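Local coordinates for protein probable molybdenum cofactor guanylyltransferase (Aquifex aeolicus, PDB 2E8B) that probably transfers a GMP moiety from GTP to the molybdenum-molybdopterin cofactor, forming the guanine dinucleotide form of the cofactor and releasing diphosphate, at residues A[31-34]-A[35-39]; A[93-97]-A[98-102]; A[155-159]-A[160-164]. All coordinates share one frame; numbering follows the deposited sequence.

Contact 1. Residues A[31-34]-A[35-39]; sequences DKLL and YEIKG
Glu-36 N donates to Lys-32 O at 2.9 Å, with an N-H...O angle of 153°. This bond belongs to the first turn of helix 32-51. Ile-37 N to Leu-33 O and Lys-38 N to Leu-34 O continue the pattern, the latter at 3.0 Å. The bond before them, Tyr-35 N to Asp-31 O, is weak at 3.5 Å. Asp-31 is the N-cap residue, but its carboxylate makes no capping bond. The Tyr-35 ring lies beside this opening. Its CG is anti to the carbonyl carbon (chi1 -70°), which lays Tyr-35 CD2 against Asp-31 O, 3.0 Å away and near the ring plane. Arg-27 adds a cation-pi contact to the same ring. With an alanine here, Arg-27 would probably lose its aromatic partner and Asp-31 O the ring edge beside it. The Glu-36 side chain, extended beyond CG, crosses that of Leu-33 at about a right angle, and Glu-36 OE1 sits 3.5 Å from Leu-33 CD1. Leu-33 and Ile-37 lie side by side, Leu-33 CD1 4.0 Å from Ile-37 CG1. The helix connects parallel strands 16-22 and 56-61 in a beta-alpha-beta unit. Lys-32 is a predicted GTP-binding residue. Its NZ stands 5.8 Å from Glu-36 OE2, too far for a salt bridge. The first-turn carbonyls are thus satisfied by helix N-H groups, and Glu-36 OE2 by Ser-25 OG.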
ATOM      1  N   ASP A  31       3.839  -6.863 -24.901  1.00 24.43           N
ATOM      2  CA  ASP A  31       2.947  -7.558 -23.980  1.00 25.81           C
ATOM      3  C   ASP A  31       2.381  -6.676 -22.876  1.00 23.80           C
ATOM      4  O   ASP A  31       1.867  -7.188 -21.881  1.00 22.94           O
ATOM      5  CB  ASP A  31       3.676  -8.737 -23.328  1.00 29.22           C
ATOM      6  CG  ASP A  31       4.171  -9.751 -24.338  1.00 32.86           C
ATOM      7  OD1 ASP A  31       3.337 -10.303 -25.085  1.00 35.86           O
ATOM      8  OD2 ASP A  31       5.395  -9.999 -24.380  1.00 34.99           O
ATOM      9  N   LYS A  32       2.455  -5.359 -23.035  1.00 22.46           N
ATOM     10  CA  LYS A  32       1.945  -4.488 -21.985  1.00 22.14           C
ATOM     11  C   LYS A  32       0.461  -4.703 -21.687  1.00 21.52           C
ATOM     12  O   LYS A  32       0.061  -4.709 -20.524  1.00 21.50           O
ATOM     13  CB  LYS A  32       2.219  -3.014 -22.304  1.00 22.90           C
ATOM     14  CG  LYS A  32       1.537  -2.457 -23.534  1.00 26.43           C
ATOM     15  CD  LYS A  32       1.850  -0.971 -23.659  1.00 30.53           C
ATOM     16  CE  LYS A  32       1.404  -0.405 -24.995  1.00 33.81           C
ATOM     17  NZ  LYS A  32       1.662   1.059 -25.100  1.00 36.16           N
ATOM     18  N   LEU A  33      -0.358  -4.905 -22.717  1.00 18.66           N
ATOM     19  CA  LEU A  33      -1.785  -5.111 -22.472  1.00 19.81           C
ATOM     20  C   LEU A  33      -2.058  -6.314 -21.561  1.00 18.87           C
ATOM     21  O   LEU A  33      -2.930  -6.246 -20.688  1.00 17.95           O
ATOM     22  CB  LEU A  33      -2.551  -5.268 -23.789  1.00 18.60           C
ATOM     23  CG  LEU A  33      -4.077  -5.228 -23.637  1.00 21.05           C
ATOM     24  CD1 LEU A  33      -4.503  -3.902 -23.014  1.00 21.21           C
ATOM     25  CD2 LEU A  33      -4.737  -5.411 -24.999  1.00 21.26           C
ATOM     26  N   LEU A  34      -1.320  -7.408 -21.749  1.00 18.39           N
ATOM     27  CA  LEU A  34      -1.498  -8.597 -20.913  1.00 18.33           C
ATOM     28  C   LEU A  34      -1.310  -8.246 -19.443  1.00 19.04           C
ATOM     29  O   LEU A  34      -2.052  -8.712 -18.578  1.00 19.43           O
ATOM     30  CB  LEU A  34      -0.487  -9.688 -21.282  1.00 21.84           C
ATOM     31  CG  LEU A  34      -0.869 -10.778 -22.282  1.00 25.45           C
ATOM     32  CD1 LEU A  34       0.310 -11.731 -22.438  1.00 27.54           C
ATOM     33  CD2 LEU A  34      -2.098 -11.534 -21.790  1.00 25.68           C
ATOM     34  N   TYR A  35      -0.313  -7.414 -19.165  1.00 18.16           N
ATOM     35  CA  TYR A  35      -0.026  -7.013 -17.795  1.00 18.73           C
ATOM     36  C   TYR A  35      -1.057  -6.032 -17.247  1.00 17.31           C
ATOM     37  O   TYR A  35      -1.406  -6.080 -16.070  1.00 17.28           O
ATOM     38  CB  TYR A  35       1.382  -6.418 -17.717  1.00 21.18           C
ATOM     39  CG  TYR A  35       2.464  -7.460 -17.900  1.00 26.64           C
ATOM     40  CD1 TYR A  35       2.842  -8.295 -16.847  1.00 27.14           C
ATOM     41  CD2 TYR A  35       3.072  -7.650 -19.138  1.00 26.61           C
ATOM     42  CE1 TYR A  35       3.798  -9.296 -17.025  1.00 28.76           C
ATOM     43  CE2 TYR A  35       4.027  -8.646 -19.328  1.00 28.54           C
ATOM     44  CZ  TYR A  35       4.385  -9.465 -18.270  1.00 28.09           C
ATOM     45  OH  TYR A  35       5.325 -10.452 -18.464  1.00 31.47           O
ATOM     46  N   GLU A  36      -1.555  -5.150 -18.106  1.00 17.03           N
ATOM     47  CA  GLU A  36      -2.542  -4.171 -17.675  1.00 16.76           C
ATOM     48  C   GLU A  36      -3.869  -4.843 -17.352  1.00 16.32           C
ATOM     49  O   GLU A  36      -4.533  -4.483 -16.383  1.00 17.06           O
ATOM     50  CB  GLU A  36      -2.738  -3.111 -18.759  1.00 19.82           C
ATOM     51  CG  GLU A  36      -1.449  -2.382 -19.107  1.00 25.07           C
ATOM     52  CD  GLU A  36      -1.600  -1.433 -20.274  1.00 28.89           C
ATOM     53  OE1 GLU A  36      -2.178  -1.844 -21.301  1.00 31.10           O
ATOM     54  OE2 GLU A  36      -1.129  -0.279 -20.168  1.00 31.58           O
ATOM     55  N   ILE A  37      -4.253  -5.820 -18.166  1.00 15.36           N
ATOM     56  CA  ILE A  37      -5.507  -6.531 -17.947  1.00 16.37           C
ATOM     57  C   ILE A  37      -5.406  -7.413 -16.712  1.00 16.18           C
ATOM     58  O   ILE A  37      -6.299  -7.417 -15.863  1.00 16.91           O
ATOM     59  CB  ILE A  37      -5.879  -7.376 -19.181  1.00 16.77           C
ATOM     60  CG1 ILE A  37      -6.114  -6.445 -20.374  1.00 17.81           C
ATOM     61  CG2 ILE A  37      -7.117  -8.222 -18.896  1.00 17.03           C
ATOM     62  CD1 ILE A  37      -7.133  -5.350 -20.119  1.00 21.61           C
ATOM     63  N   LYS A  38      -4.306  -8.153 -16.609  1.00 16.92           N
ATOM     64  CA  LYS A  38      -4.076  -9.019 -15.464  1.00 17.81           C
ATOM     65  C   LYS A  38      -4.001  -8.144 -14.215  1.00 16.99           C
ATOM     66  O   LYS A  38      -4.465  -8.530 -13.140  1.00 16.83           O
ATOM     67  CB  LYS A  38      -2.763  -9.785 -15.653  1.00 22.12           C
ATOM     68  CG  LYS A  38      -2.402 -10.758 -14.534  1.00 27.07           C
ATOM     69  CD  LYS A  38      -3.369 -11.929 -14.444  1.00 28.82           C
ATOM     70  CE  LYS A  38      -4.627 -11.560 -13.678  1.00 31.88           C
ATOM     71  NZ  LYS A  38      -4.304 -11.103 -12.302  1.00 32.77           N
ATOM     72  N   GLY A  39      -3.424  -6.954 -14.378  1.00 16.09           N
ATOM     73  CA  GLY A  39      -3.277  -6.018 -13.278  1.00 15.42           C
ATOM     74  C   GLY A  39      -4.584  -5.596 -12.628  1.00 16.46           C
ATOM     75  O   GLY A  39      -4.613  -5.263 -11.443  1.00 16.15           O
TER

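Contact 2. Residues A[93-97]-A[98-102]; sequences KHAKE and ENVFV
Glu-97 OE1 and Asn-99 O are bridged by one water, which donates to both. The water oxygen is 2.5 Å from Glu-97 OE1. Its distance to Asn-99 O is 2.6 Å. Glu-97 OE1 also accepts a hydrogen bond from the backbone N of Asn-15, so this carboxylate oxygen is gripped twice. Glu-97 CG stands anti to the carbonyl carbon (chi1 -60°), and the chain is extended beyond it. This carries the carboxylate to the water beside the start of the strand. The segment is the turn that takes the chain from helix 84-94 into strand 99-104. That strand lies in the mixed sheet between strand 16-22, parallel to it, and strand 140-142, antiparallel to it. Ala-95 is the first residue to leave helical geometry, and its CB points toward the strand. There Ala-95 CB meets Val-100 CG1 at 3.7 Å, an apolar contact between two buried residues across the turn. Glu-97 O lies farther from Val-100 CG1, at 4.0 Å. The Glu-98 chain bends at chi2 (56°). Its OE2 is held by Ser-142 OG and by the backbone N of Lys-144, just past strand 140-142.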
ATOM      1  N   LYS A  93      -2.839  11.910   4.278  1.00 19.18           N
ATOM      2  CA  LYS A  93      -3.587  13.159   4.350  1.00 20.96           C
ATOM      3  C   LYS A  93      -5.058  12.834   4.635  1.00 21.43           C
ATOM      4  O   LYS A  93      -5.731  13.530   5.399  1.00 20.56           O
ATOM      5  CB  LYS A  93      -3.453  13.900   3.017  1.00 22.35           C
ATOM      6  CG  LYS A  93      -4.231  15.196   2.892  1.00 25.02           C
ATOM      7  CD  LYS A  93      -4.014  15.776   1.499  1.00 27.05           C
ATOM      8  CE  LYS A  93      -4.810  17.044   1.271  1.00 27.00           C
ATOM      9  NZ  LYS A  93      -4.546  17.580  -0.092  1.00 28.85           N
ATOM     10  N   HIS A  94      -5.541  11.754   4.027  1.00 19.56           N
ATOM     11  CA  HIS A  94      -6.923  11.321   4.184  1.00 18.44           C
ATOM     12  C   HIS A  94      -7.168  10.569   5.490  1.00 17.92           C
ATOM     13  O   HIS A  94      -8.270  10.604   6.027  1.00 19.42           O
ATOM     14  CB  HIS A  94      -7.318  10.416   3.010  1.00 17.02           C
ATOM     15  CG  HIS A  94      -8.726   9.913   3.076  1.00 18.89           C
ATOM     16  ND1 HIS A  94      -9.807  10.658   2.657  1.00 20.45           N
ATOM     17  CD2 HIS A  94      -9.230   8.733   3.509  1.00 16.15           C
ATOM     18  CE1 HIS A  94     -10.915   9.959   2.825  1.00 18.99           C
ATOM     19  NE2 HIS A  94     -10.592   8.787   3.342  1.00 21.58           N
ATOM     20  N   ALA A  95      -6.138   9.890   5.989  1.00 18.29           N
ATOM     21  CA  ALA A  95      -6.239   9.092   7.213  1.00 18.58           C
ATOM     22  C   ALA A  95      -7.100   9.713   8.312  1.00 20.65           C
ATOM     23  O   ALA A  95      -6.943  10.886   8.642  1.00 20.53           O
ATOM     24  CB  ALA A  95      -4.846   8.804   7.753  1.00 18.86           C
ATOM     25  N   LYS A  96      -8.006   8.914   8.872  1.00 22.96           N
ATOM     26  CA  LYS A  96      -8.887   9.371   9.943  1.00 24.81           C
ATOM     27  C   LYS A  96      -8.435   8.815  11.291  1.00 24.53           C
ATOM     28  O   LYS A  96      -8.972   9.184  12.337  1.00 26.82           O
ATOM     29  CB  LYS A  96     -10.330   8.938   9.669  1.00 25.57           C
ATOM     30  CG  LYS A  96     -10.848   9.312   8.286  1.00 30.27           C
ATOM     31  CD  LYS A  96     -10.660  10.791   7.978  1.00 33.80           C
ATOM     32  CE  LYS A  96     -11.148  11.119   6.571  1.00 34.90           C
ATOM     33  NZ  LYS A  96     -10.726  12.478   6.135  1.00 36.15           N
ATOM     34  N   GLU A  97      -7.456   7.914  11.259  1.00 23.21           N
ATOM     35  CA  GLU A  97      -6.911   7.322  12.476  1.00 23.23           C
ATOM     36  C   GLU A  97      -5.407   7.598  12.491  1.00 22.68           C
ATOM     37  O   GLU A  97      -4.829   7.936  11.460  1.00 21.56           O
ATOM     38  CB  GLU A  97      -7.175   5.813  12.515  1.00 23.99           C
ATOM     39  CG  GLU A  97      -8.652   5.429  12.487  1.00 28.35           C
ATOM     40  CD  GLU A  97      -8.880   3.967  12.832  1.00 30.81           C
ATOM     41  OE1 GLU A  97      -8.213   3.100  12.233  1.00 28.82           O
ATOM     42  OE2 GLU A  97      -9.732   3.680  13.701  1.00 32.36           O
ATOM     43  N   GLU A  98      -4.778   7.449  13.653  1.00 22.58           N
ATOM     44  CA  GLU A  98      -3.348   7.722  13.797  1.00 23.55           C
ATOM     45  C   GLU A  98      -2.421   6.793  13.017  1.00 21.47           C
ATOM     46  O   GLU A  98      -1.350   7.209  12.569  1.00 21.79           O
ATOM     47  CB  GLU A  98      -2.956   7.694  15.277  1.00 27.25           C
ATOM     48  CG  GLU A  98      -1.479   7.954  15.528  1.00 32.94           C
ATOM     49  CD  GLU A  98      -1.011   9.270  14.933  1.00 36.18           C
ATOM     50  OE1 GLU A  98      -1.562  10.324  15.313  1.00 38.81           O
ATOM     51  OE2 GLU A  98      -0.092   9.250  14.086  1.00 36.46           O
ATOM     52  N   ASN A  99      -2.821   5.537  12.868  1.00 18.79           N
ATOM     53  CA  ASN A  99      -2.019   4.567  12.135  1.00 17.18           C
ATOM     54  C   ASN A  99      -2.901   3.882  11.101  1.00 17.96           C
ATOM     55  O   ASN A  99      -4.001   3.430  11.420  1.00 17.49           O
ATOM     56  CB  ASN A  99      -1.437   3.531  13.099  1.00 18.08           C
ATOM     57  CG  ASN A  99      -0.559   4.155  14.160  1.00 21.50           C
ATOM     58  OD1 ASN A  99       0.456   4.781  13.852  1.00 20.43           O
ATOM     59  ND2 ASN A  99      -0.945   3.992  15.422  1.00 23.04           N
ATOM     60  N   VAL A 100      -2.428   3.817   9.861  1.00 16.17           N
ATOM     61  CA  VAL A 100      -3.200   3.183   8.804  1.00 14.98           C
ATOM     62  C   VAL A 100      -2.340   2.208   8.019  1.00 14.81           C
ATOM     63  O   VAL A 100      -1.114   2.346   7.964  1.00 13.89           O
ATOM     64  CB  VAL A 100      -3.793   4.233   7.827  1.00 15.71           C
ATOM     65  CG1 VAL A 100      -4.682   5.214   8.591  1.00 16.14           C
ATOM     66  CG2 VAL A 100      -2.675   4.969   7.103  1.00 15.90           C
ATOM     67  N   PHE A 101      -2.980   1.202   7.431  1.00 13.23           N
ATOM     68  CA  PHE A 101      -2.242   0.233   6.644  1.00 12.88           C
ATOM     69  C   PHE A 101      -2.125   0.732   5.210  1.00 13.92           C
ATOM     70  O   PHE A 101      -3.017   1.421   4.700  1.00 14.63           O
ATOM     71  CB  PHE A 101      -2.933  -1.134   6.657  1.00 12.92           C
ATOM     72  CG  PHE A 101      -1.988  -2.274   6.429  1.00 12.38           C
ATOM     73  CD1 PHE A 101      -1.658  -2.677   5.142  1.00 15.36           C
ATOM     74  CD2 PHE A 101      -1.368  -2.902   7.507  1.00 14.39           C
ATOM     75  CE1 PHE A 101      -0.718  -3.685   4.927  1.00 14.25           C
ATOM     76  CE2 PHE A 101      -0.426  -3.911   7.303  1.00 16.33           C
ATOM     77  CZ  PHE A 101      -0.101  -4.301   6.006  1.00 12.91           C
ATOM     78  N   VAL A 102      -1.007   0.399   4.575  1.00 13.43           N
ATOM     79  CA  VAL A 102      -0.745   0.783   3.193  1.00 13.15           C
ATOM     80  C   VAL A 102      -0.417  -0.506   2.461  1.00 13.89           C
ATOM     81  O   VAL A 102       0.415  -1.298   2.914  1.00 12.36           O
ATOM     82  CB  VAL A 102       0.440   1.762   3.097  1.00 12.65           C
ATOM     83  CG1 VAL A 102       0.785   2.024   1.635  1.00 14.56           C
ATOM     84  CG2 VAL A 102       0.082   3.072   3.788  1.00 14.74           C
TER
HETATM   85  O   HOH W   1      -6.381   2.815  10.564  1.00 18.67           O

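Contact 3. Residues A[155-159]-A[160-164]; sequences KGDYR and IWALL
Arg-159 folds its side chain over Ala-162 while holding Asp-157 in a salt bridge. Gly-156, with positive phi, closes helix 146-154 in a Schellman motif. Asp-157 then forms an Asx turn, and Arg-159 is the N-cap residue of helix 160-167. From the backbone outward, Arg-159 CB lies 3.9 Å from Ala-162 CB. CG and CD carry the chain on to a bend at chi3 (-65°), and the guanidinium turns its NE/NH2 edge to Asp-157. NE donates to Asp-157 OD1 at 2.8 Å, almost straight and within the guanidinium plane. CZ passes 3.8 Å from Ala-162 CB, which lies over one face of the group, toward its rim. At the tip, NH2 donates to Asp-157 OD2 at 2.9 Å. The grip is therefore side-on, one nitrogen to each oxygen, which should restrict the rotation of both groups. Asp-157 OD1 also accepts from Arg-159 N at 3.2 Å, the Asx-turn bond. NE and N come to this oxygen from opposite faces of the carboxylate plane. Arg-152, on helix 146-154, makes a second salt bridge to Asp-157 OD2; two arginines on one carboxylate would probably favour its ionised form. Arg-159 O begins the helix by accepting from Leu-163 N at 3.1 Å. Asp-157 OD2 also rests 3.6 Å from Ala-162 CB.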
ATOM      1  N   LYS A 155      10.678  19.411  -1.128  1.00 22.72           N
ATOM      2  CA  LYS A 155      12.083  19.621  -1.458  1.00 23.39           C
ATOM      3  C   LYS A 155      12.522  18.803  -2.668  1.00 22.51           C
ATOM      4  O   LYS A 155      13.685  18.852  -3.073  1.00 23.28           O
ATOM      5  CB  LYS A 155      12.969  19.300  -0.254  1.00 24.19           C
ATOM      6  CG  LYS A 155      12.822  20.295   0.893  1.00 28.29           C
ATOM      7  CD  LYS A 155      13.681  19.897   2.078  1.00 31.44           C
ATOM      8  CE  LYS A 155      13.546  20.883   3.228  1.00 33.95           C
ATOM      9  NZ  LYS A 155      14.377  20.468   4.395  1.00 36.26           N
ATOM     10  N   GLY A 156      11.589  18.040  -3.229  1.00 23.04           N
ATOM     11  CA  GLY A 156      11.882  17.260  -4.421  1.00 20.52           C
ATOM     12  C   GLY A 156      12.452  15.862  -4.269  1.00 19.07           C
ATOM     13  O   GLY A 156      12.753  15.216  -5.273  1.00 18.07           O
ATOM     14  N   ASP A 157      12.608  15.389  -3.037  1.00 16.23           N
ATOM     15  CA  ASP A 157      13.148  14.049  -2.800  1.00 13.98           C
ATOM     16  C   ASP A 157      11.973  13.084  -2.674  1.00 14.91           C
ATOM     17  O   ASP A 157      11.317  13.025  -1.636  1.00 12.64           O
ATOM     18  CB  ASP A 157      13.977  14.035  -1.512  1.00 15.68           C
ATOM     19  CG  ASP A 157      14.796  12.759  -1.347  1.00 14.57           C
ATOM     20  OD1 ASP A 157      14.559  11.773  -2.086  1.00 16.33           O
ATOM     21  OD2 ASP A 157      15.678  12.743  -0.462  1.00 16.76           O
ATOM     22  N   TYR A 158      11.717  12.334  -3.741  1.00 14.01           N
ATOM     23  CA  TYR A 158      10.606  11.386  -3.777  1.00 14.21           C
ATOM     24  C   TYR A 158      10.979   9.984  -3.314  1.00 13.42           C
ATOM     25  O   TYR A 158      10.150   9.075  -3.357  1.00 13.90           O
ATOM     26  CB  TYR A 158      10.053  11.293  -5.201  1.00 13.78           C
ATOM     27  CG  TYR A 158       9.303  12.517  -5.691  1.00 13.36           C
ATOM     28  CD1 TYR A 158       9.425  13.754  -5.052  1.00 14.01           C
ATOM     29  CD2 TYR A 158       8.488  12.434  -6.821  1.00 15.49           C
ATOM     30  CE1 TYR A 158       8.747  14.880  -5.535  1.00 17.16           C
ATOM     31  CE2 TYR A 158       7.816  13.547  -7.308  1.00 16.38           C
ATOM     32  CZ  TYR A 158       7.949  14.764  -6.662  1.00 16.27           C
ATOM     33  OH  TYR A 158       7.294  15.867  -7.159  1.00 17.82           O
ATOM     34  N   ARG A 159      12.220   9.793  -2.880  1.00 13.77           N
ATOM     35  CA  ARG A 159      12.645   8.470  -2.440  1.00 14.39           C
ATOM     36  C   ARG A 159      12.019   8.065  -1.113  1.00 14.20           C
ATOM     37  O   ARG A 159      12.227   8.730  -0.099  1.00 14.61           O
ATOM     38  CB  ARG A 159      14.163   8.427  -2.302  1.00 15.62           C
ATOM     39  CG  ARG A 159      14.912   8.743  -3.578  1.00 15.69           C
ATOM     40  CD  ARG A 159      16.397   8.842  -3.284  1.00 18.47           C
ATOM     41  NE  ARG A 159      16.685   9.976  -2.407  1.00 16.64           N
ATOM     42  CZ  ARG A 159      17.852  10.170  -1.800  1.00 17.48           C
ATOM     43  NH1 ARG A 159      18.842   9.301  -1.969  1.00 17.88           N
ATOM     44  NH2 ARG A 159      18.036  11.245  -1.039  1.00 15.41           N
ATOM     45  N   ILE A 160      11.249   6.981  -1.110  1.00 14.39           N
ATOM     46  CA  ILE A 160      10.652   6.522   0.140  1.00 13.72           C
ATOM     47  C   ILE A 160      11.758   5.933   1.015  1.00 12.38           C
ATOM     48  O   ILE A 160      11.653   5.930   2.243  1.00 13.89           O
ATOM     49  CB  ILE A 160       9.542   5.479  -0.106  1.00 14.86           C
ATOM     50  CG1 ILE A 160       8.369   6.148  -0.838  1.00 15.35           C
ATOM     51  CG2 ILE A 160       9.046   4.914   1.224  1.00 13.70           C
ATOM     52  CD1 ILE A 160       7.234   5.195  -1.192  1.00 16.37           C
ATOM     53  N   TRP A 161      12.820   5.436   0.387  1.00 13.55           N
ATOM     54  CA  TRP A 161      13.948   4.892   1.149  1.00 14.08           C
ATOM     55  C   TRP A 161      14.551   6.003   1.997  1.00 14.07           C
ATOM     56  O   TRP A 161      14.875   5.800   3.162  1.00 12.25           O
ATOM     57  CB  TRP A 161      15.044   4.341   0.233  1.00 14.77           C
ATOM     58  CG  TRP A 161      14.769   2.997  -0.360  1.00 13.95           C
ATOM     59  CD1 TRP A 161      13.760   2.134  -0.030  1.00 14.85           C
ATOM     60  CD2 TRP A 161      15.529   2.351  -1.387  1.00 15.44           C
ATOM     61  NE1 TRP A 161      13.848   0.991  -0.793  1.00 13.69           N
ATOM     62  CE2 TRP A 161      14.926   1.097  -1.631  1.00 14.98           C
ATOM     63  CE3 TRP A 161      16.666   2.711  -2.126  1.00 15.50           C
ATOM     64  CZ2 TRP A 161      15.420   0.199  -2.584  1.00 15.24           C
ATOM     65  CZ3 TRP A 161      17.156   1.818  -3.074  1.00 16.10           C
ATOM     66  CH2 TRP A 161      16.534   0.578  -3.292  1.00 16.05           C
ATOM     67  N   ALA A 162      14.703   7.183   1.402  1.00 12.89           N
ATOM     68  CA  ALA A 162      15.272   8.326   2.113  1.00 14.02           C
ATOM     69  C   ALA A 162      14.312   8.788   3.198  1.00 14.68           C
ATOM     70  O   ALA A 162      14.726   9.159   4.296  1.00 16.61           O
ATOM     71  CB  ALA A 162      15.555   9.466   1.134  1.00 13.25           C
ATOM     72  N   LEU A 163      13.024   8.772   2.882  1.00 13.47           N
ATOM     73  CA  LEU A 163      12.006   9.171   3.845  1.00 14.05           C
ATOM     74  C   LEU A 163      12.085   8.273   5.075  1.00 13.63           C
ATOM     75  O   LEU A 163      12.117   8.757   6.206  1.00 14.87           O
ATOM     76  CB  LEU A 163      10.610   9.051   3.232  1.00 13.40           C
ATOM     77  CG  LEU A 163       9.436   9.176   4.212  1.00 13.56           C
ATOM     78  CD1 LEU A 163       9.323  10.619   4.724  1.00 13.93           C
ATOM     79  CD2 LEU A 163       8.140   8.767   3.512  1.00 16.45           C
ATOM     80  N   LEU A 164      12.119   6.964   4.840  1.00 15.11           N
ATOM     81  CA  LEU A 164      12.165   6.000   5.928  1.00 12.82           C
ATOM     82  C   LEU A 164      13.435   6.099   6.769  1.00 12.94           C
ATOM     83  O   LEU A 164      13.382   5.929   7.984  1.00 14.04           O
ATOM     84  CB  LEU A 164      11.977   4.582   5.382  1.00 12.82           C
ATOM     85  CG  LEU A 164      10.566   4.294   4.847  1.00 13.51           C
ATOM     86  CD1 LEU A 164      10.496   2.848   4.384  1.00 15.26           C
ATOM     87  CD2 LEU A 164       9.528   4.544   5.925  1.00 15.32           C
TER

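All three contacts are local and lie within the GT-A-type nucleotidyltransferase domain. Contact 1 is a surface contact with no buried residue, held mainly by backbone bonds in the first turn of a helix. Contacts 2 and 3 are partly buried. Contact 2 links a helix to a strand of the sheet and mixes a buried methyl contact with a water bridge. Contact 3 lies at the start of a helix and is held by a salt bridge in the preceding loop. Helix 84-94, which leads into contact 2, also packs against Ile-160 and Leu-163 of contact 3. Contacts 1 and 2 lie on opposite sides of the chain's centre, with centres about 30 Å apart.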